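Local coordinates for protein nicotinate phosphoribosyltransferase (Saccharomyces cerevisiae, PDB 1VLP) that catalyses the ATP-dependent synthesis of nicotinate ribonucleotide from nicotinate and phosphoribosyl diphosphate, the first step from nicotinic acid toward NAD, at residues A280-T284 with F285-D289; I319-H322 with Y323-L327. All coordinates share one frame; numbering follows the deposited sequence.

Contact 1 of 2, residues A280-T284 with F285-D289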
loop_
_atom_site.group_PDB
_atom_site.type_symbol
_atom_site.label_atom_id
_atom_site.label_comp_id
_atom_site.label_asym_id
_atom_site.label_seq_id
_atom_site.Cartn_x
_atom_site.Cartn_y
_atom_site.Cartn_z
ATOM N N ALA A 280 -11.229 1.159 -8.560
ATOM C CA ALA A 280 -10.818 2.524 -8.777
ATOM C C ALA A 280 -10.560 3.234 -7.440
ATOM O O ALA A 280 -11.326 3.141 -6.530
ATOM C CB ALA A 280 -11.857 3.280 -9.585
ATOM N N LEU A 281 -9.454 3.960 -7.353
ATOM C CA LEU A 281 -9.147 4.831 -6.234
ATOM C C LEU A 281 -9.611 6.268 -6.525
ATOM O O LEU A 281 -9.036 6.972 -7.342
ATOM C CB LEU A 281 -7.638 4.786 -6.000
ATOM C CG LEU A 281 -7.080 5.284 -4.688
ATOM C CD1 LEU A 281 -7.780 4.668 -3.449
ATOM C CD2 LEU A 281 -5.587 5.002 -4.663
ATOM N N THR A 282 -10.675 6.694 -5.853
ATOM C CA THR A 282 -11.415 7.887 -6.265
ATOM C C THR A 282 -11.035 9.197 -5.587
ATOM O O THR A 282 -11.435 10.270 -6.068
ATOM C CB THR A 282 -12.942 7.664 -6.058
ATOM O OG1 THR A 282 -13.224 7.622 -4.669
ATOM C CG2 THR A 282 -13.402 6.320 -6.648
ATOM N N ASP A 283 -10.334 9.123 -4.442
ATOM C CA ASP A 283 -10.187 10.281 -3.535
ATOM C C ASP A 283 -8.924 11.142 -3.725
ATOM O O ASP A 283 -8.782 12.184 -3.082
ATOM C CB ASP A 283 -10.243 9.846 -2.076
ATOM C CG ASP A 283 -9.066 8.948 -1.667
ATOM O OD1 ASP A 283 -8.803 7.956 -2.382
ATOM O OD2 ASP A 283 -8.426 9.205 -0.618
ATOM N N THR A 284 -8.064 10.743 -4.648
ATOM C CA THR A 284 -6.739 11.395 -4.783
ATOM C C THR A 284 -6.874 12.925 -4.932
ATOM O O THR A 284 -6.151 13.708 -4.249
ATOM C CB THR A 284 -5.976 10.812 -5.942
ATOM O OG1 THR A 284 -5.995 9.380 -5.833
ATOM C CG2 THR A 284 -4.494 11.342 -5.946
ATOM N N PHE A 285 -7.745 13.348 -5.840
ATOM C CA PHE A 285 -8.071 14.768 -6.056
ATOM C C PHE A 285 -9.531 15.039 -5.671
ATOM O O PHE A 285 -10.154 15.917 -6.221
ATOM C CB PHE A 285 -7.796 15.207 -7.493
ATOM C CG PHE A 285 -6.369 15.030 -7.880
ATOM C CD1 PHE A 285 -5.361 15.383 -6.975
ATOM C CD2 PHE A 285 -6.022 14.449 -9.080
ATOM C CE1 PHE A 285 -4.022 15.146 -7.273
ATOM C CE2 PHE A 285 -4.693 14.236 -9.399
ATOM C CZ PHE A 285 -3.698 14.575 -8.486
ATOM N N GLY A 286 -10.015 14.233 -4.744
ATOM C CA GLY A 286 -11.369 14.312 -4.217
ATOM C C GLY A 286 -12.303 13.458 -5.050
ATOM O O GLY A 286 -12.224 13.435 -6.260
ATOM N N THR A 287 -13.140 12.694 -4.381
ATOM C CA THR A 287 -14.063 11.807 -5.086
ATOM C C THR A 287 -15.024 12.491 -6.096
ATOM O O THR A 287 -15.292 11.939 -7.167
ATOM C CB THR A 287 -14.773 10.923 -4.064
ATOM O OG1 THR A 287 -13.803 10.060 -3.462
ATOM C CG2 THR A 287 -15.846 10.092 -4.741
ATOM N N ASP A 288 -15.475 13.705 -5.806
ATOM C CA ASP A 288 -16.292 14.471 -6.758
ATOM C C ASP A 288 -15.659 14.674 -8.156
ATOM O O ASP A 288 -16.349 14.548 -9.204
ATOM C CB ASP A 288 -16.637 15.820 -6.134
ATOM C CG ASP A 288 -17.609 15.713 -4.973
ATOM O OD1 ASP A 288 -18.247 14.661 -4.808
ATOM O OD2 ASP A 288 -17.720 16.698 -4.210
ATOM N N ASP A 289 -14.363 15.011 -8.192
ATOM C CA ASP A 289 -13.692 15.204 -9.466
ATOM C C ASP A 289 -13.654 13.874 -10.234
ATOM O O ASP A 289 -13.908 13.839 -11.457
ATOM C CB ASP A 289 -12.263 15.703 -9.287
ATOM C CG ASP A 289 -11.591 15.908 -10.604
ATOM O OD1 ASP A 289 -12.005 16.879 -11.253
ATOM O OD2 ASP A 289 -10.727 15.089 -11.003
HETATM O O HOH W 1 -9.820 12.146 -7.455
#
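A type I beta turn from Asp283 to Gly286 carries the chain from strand 279-281, at one border of the parallel sheet, into helix 287-291. It is closed by Gly286 N donating to Asp283 O at 2.9 Å. Gly286 is the N-cap residue, and its positive phi of 89° swings the chain out of the turn and into the helix. A water bridges the same bend, accepting from Phe285 N and lying 2.8 Å from Thr282 O, one of several acceptors that compete for its protons. Thr284 and Phe285 point the same way from adjacent positions, and the Thr284 methyl CG2 lies over one face of the phenyl ring, a CH-pi contact 4.2 Å from the centroid and 14° off the normal. The methyl gets there because CG2 is anti to the backbone N, which leaves OG1 beside that N to bond His244 ND1. His244, unmodified here, is probably the histidine that autophosphorylates, which is consistent with the turn bordering the active site. Tyr257 packs edge-to-face with the Phe285 ring; an alanine in place of Phe285 would probably leave both Tyr257 and the Thr284 methyl without their aromatic partner and open a gap beside the turn. The carboxylate of Asp283 leads off to Ser309. Across the mouth of the turn the Thr282 and Thr287 side chains meet through their hydroxyls, which are bonded to Tyr315 OH and Asp405 OD2 respectively. Thr282 OG1 lies 2.8 Å from Thr287 OG1, and Thr287 CA directs its hydrogen at Thr282 O from 3.2 Å.

Contact 2 of 2, residues I319-H322 with Y323-L327; sequences ISHH and YHDVL
His321 and Asp325, one turn apart near the C-terminal end of helix 312-326, form a His-carboxylate hydrogen bond on the exposed side of this beta-alpha-beta crossover helix. His321 ND1 donates to Asp325 OD2 at 2.8 Å; the oxygen sits at the ring edge, close to the ring plane, and accepts the N-H through its anti lone pair, while ring and carboxylate planes are turned 71° apart. The His321 side chain, with CG trans to the backbone N (chi1 168°), and that of Asp325 cross at about a right angle. Val326 CG2 comes up to the other ring nitrogen of the same imidazole, 3.9 Å from His321 NE2. Toward the protein interior the buried His322 meets Leu327, whose CD1 lies 3.6 Å from His322 CD2. His322 NE2 is bonded to the carbonyl oxygen of Phe294, which probably limits rotation of that ring. Ile319 CG2 lies 3.6 Å from Tyr323 CD2; both side chains reach Val305 of strand 304-307, which joins the helix to the sheet, and also touch Met359 in a loop. Beneath these side chains the backbone bonding widens into a pi-type turn. Regular i to i+4 bonds join Tyr323 N to Ile319 O and His324 N to Ser320 O; His321 O then accepts from both Asp325 N and Val326 N, and Leu327 N reaches back five residues to His322 O at 2.9 Å.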
loop_
_atom_site.group_PDB
_atom_site.type_symbol
_atom_site.label_atom_id
_atom_site.label_comp_id
_atom_site.label_asym_id
_atom_site.label_seq_id
_atom_site.Cartn_x
_atom_site.Cartn_y
_atom_site.Cartn_z
ATOM N N ILE A 319 -21.171 6.918 -3.234
ATOM C CA ILE A 319 -20.870 5.943 -4.289
ATOM C C ILE A 319 -22.100 5.137 -4.720
ATOM O O ILE A 319 -22.316 4.914 -5.920
ATOM C CB ILE A 319 -19.731 4.970 -3.827
ATOM C CG1 ILE A 319 -18.411 5.721 -3.767
ATOM C CG2 ILE A 319 -19.612 3.792 -4.736
ATOM C CD1 ILE A 319 -17.980 6.380 -5.081
ATOM N N SER A 320 -22.909 4.718 -3.757
ATOM C CA SER A 320 -24.146 4.006 -4.038
ATOM C C SER A 320 -25.083 4.829 -4.894
ATOM O O SER A 320 -25.599 4.351 -5.902
ATOM C CB SER A 320 -24.850 3.587 -2.726
ATOM O OG SER A 320 -26.113 3.009 -2.986
ATOM N N HIS A 321 -25.302 6.083 -4.506
ATOM C CA HIS A 321 -26.097 7.002 -5.321
ATOM C C HIS A 321 -25.513 7.113 -6.725
ATOM O O HIS A 321 -26.232 7.094 -7.692
ATOM C CB HIS A 321 -26.152 8.380 -4.653
ATOM C CG HIS A 321 -26.710 9.463 -5.551
ATOM N ND1 HIS A 321 -28.016 9.460 -5.960
ATOM C CD2 HIS A 321 -26.135 10.545 -6.130
ATOM C CE1 HIS A 321 -28.240 10.488 -6.759
ATOM N NE2 HIS A 321 -27.118 11.183 -6.864
ATOM N N HIS A 322 -24.194 7.228 -6.835
ATOM C CA HIS A 322 -23.598 7.320 -8.159
ATOM C C HIS A 322 -23.898 6.100 -8.992
ATOM O O HIS A 322 -24.342 6.222 -10.120
ATOM C CB HIS A 322 -22.108 7.531 -8.103
ATOM C CG HIS A 322 -21.510 7.826 -9.444
ATOM N ND1 HIS A 322 -21.634 9.058 -10.060
ATOM C CD2 HIS A 322 -20.799 7.042 -10.287
ATOM C CE1 HIS A 322 -20.997 9.014 -11.224
ATOM N NE2 HIS A 322 -20.470 7.811 -11.371
ATOM N N TYR A 323 -23.641 4.919 -8.459
ATOM C CA TYR A 323 -23.816 3.712 -9.251
ATOM C C TYR A 323 -25.304 3.388 -9.570
ATOM O O TYR A 323 -25.633 3.057 -10.708
ATOM C CB TYR A 323 -23.196 2.541 -8.526
ATOM C CG TYR A 323 -21.711 2.294 -8.710
ATOM C CD1 TYR A 323 -21.145 2.199 -9.989
ATOM C CD2 TYR A 323 -20.883 2.057 -7.604
ATOM C CE1 TYR A 323 -19.794 1.916 -10.168
ATOM C CE2 TYR A 323 -19.555 1.781 -7.755
ATOM C CZ TYR A 323 -18.993 1.689 -9.036
ATOM O OH TYR A 323 -17.625 1.376 -9.122
ATOM N N HIS A 324 -26.168 3.526 -8.588
ATOM C CA HIS A 324 -27.529 3.047 -8.731
ATOM C C HIS A 324 -28.464 4.064 -9.351
ATOM O O HIS A 324 -29.285 3.736 -10.176
ATOM C CB HIS A 324 -28.091 2.679 -7.344
ATOM C CG HIS A 324 -29.475 2.075 -7.369
ATOM N ND1 HIS A 324 -29.756 0.887 -8.013
ATOM C CD2 HIS A 324 -30.631 2.460 -6.775
ATOM C CE1 HIS A 324 -31.035 0.583 -7.841
ATOM N NE2 HIS A 324 -31.590 1.519 -7.095
ATOM N N ASP A 325 -28.288 5.309 -8.960
ATOM C CA ASP A 325 -29.104 6.417 -9.435
ATOM C C ASP A 325 -28.542 7.069 -10.693
ATOM O O ASP A 325 -29.298 7.252 -11.664
ATOM C CB ASP A 325 -29.314 7.464 -8.336
ATOM C CG ASP A 325 -30.153 6.933 -7.136
ATOM O OD1 ASP A 325 -30.893 5.947 -7.305
ATOM O OD2 ASP A 325 -30.035 7.519 -6.032
ATOM N N VAL A 326 -27.260 7.433 -10.706
ATOM C CA VAL A 326 -26.714 8.136 -11.862
ATOM C C VAL A 326 -26.447 7.176 -12.995
ATOM O O VAL A 326 -26.809 7.438 -14.147
ATOM C CB VAL A 326 -25.468 8.950 -11.496
ATOM C CG1 VAL A 326 -24.939 9.708 -12.712
ATOM C CG2 VAL A 326 -25.821 9.959 -10.340
ATOM N N LEU A 327 -25.790 6.074 -12.672
ATOM C CA LEU A 327 -25.418 5.076 -13.665
ATOM C C LEU A 327 -26.437 3.972 -13.844
ATOM O O LEU A 327 -26.267 3.144 -14.726
ATOM C CB LEU A 327 -24.045 4.460 -13.322
ATOM C CG LEU A 327 -22.867 5.452 -13.234
ATOM C CD1 LEU A 327 -21.567 4.675 -12.919
ATOM C CD2 LEU A 327 -22.755 6.225 -14.521
#

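In the fold
Contact 1 precedes contact 2 along the chain, and their centres lie about 15 Å apart. They meet through packing of Thr287 CG2 on Ile319 CD1, 4.3 Å apart, while Lys318, just ahead of 319-322, forms a salt bridge with Asp288. Strand 304-307 is a shared neighbour: Thr282, Ile319 and Tyr323 all touch Val305. This strand also carries Arg306, which probably binds nicotinate. The Asp283 side chain is about 7 Å from that of Arg306, whereas Ile319 is about 10 Å away, side chain to side chain. Contact 1 thus borders the probable nicotinate pocket, and contact 2 lies farther out on the crossover helix, its centre about 27 Å from that of the chain, against about 17 Å for contact 1.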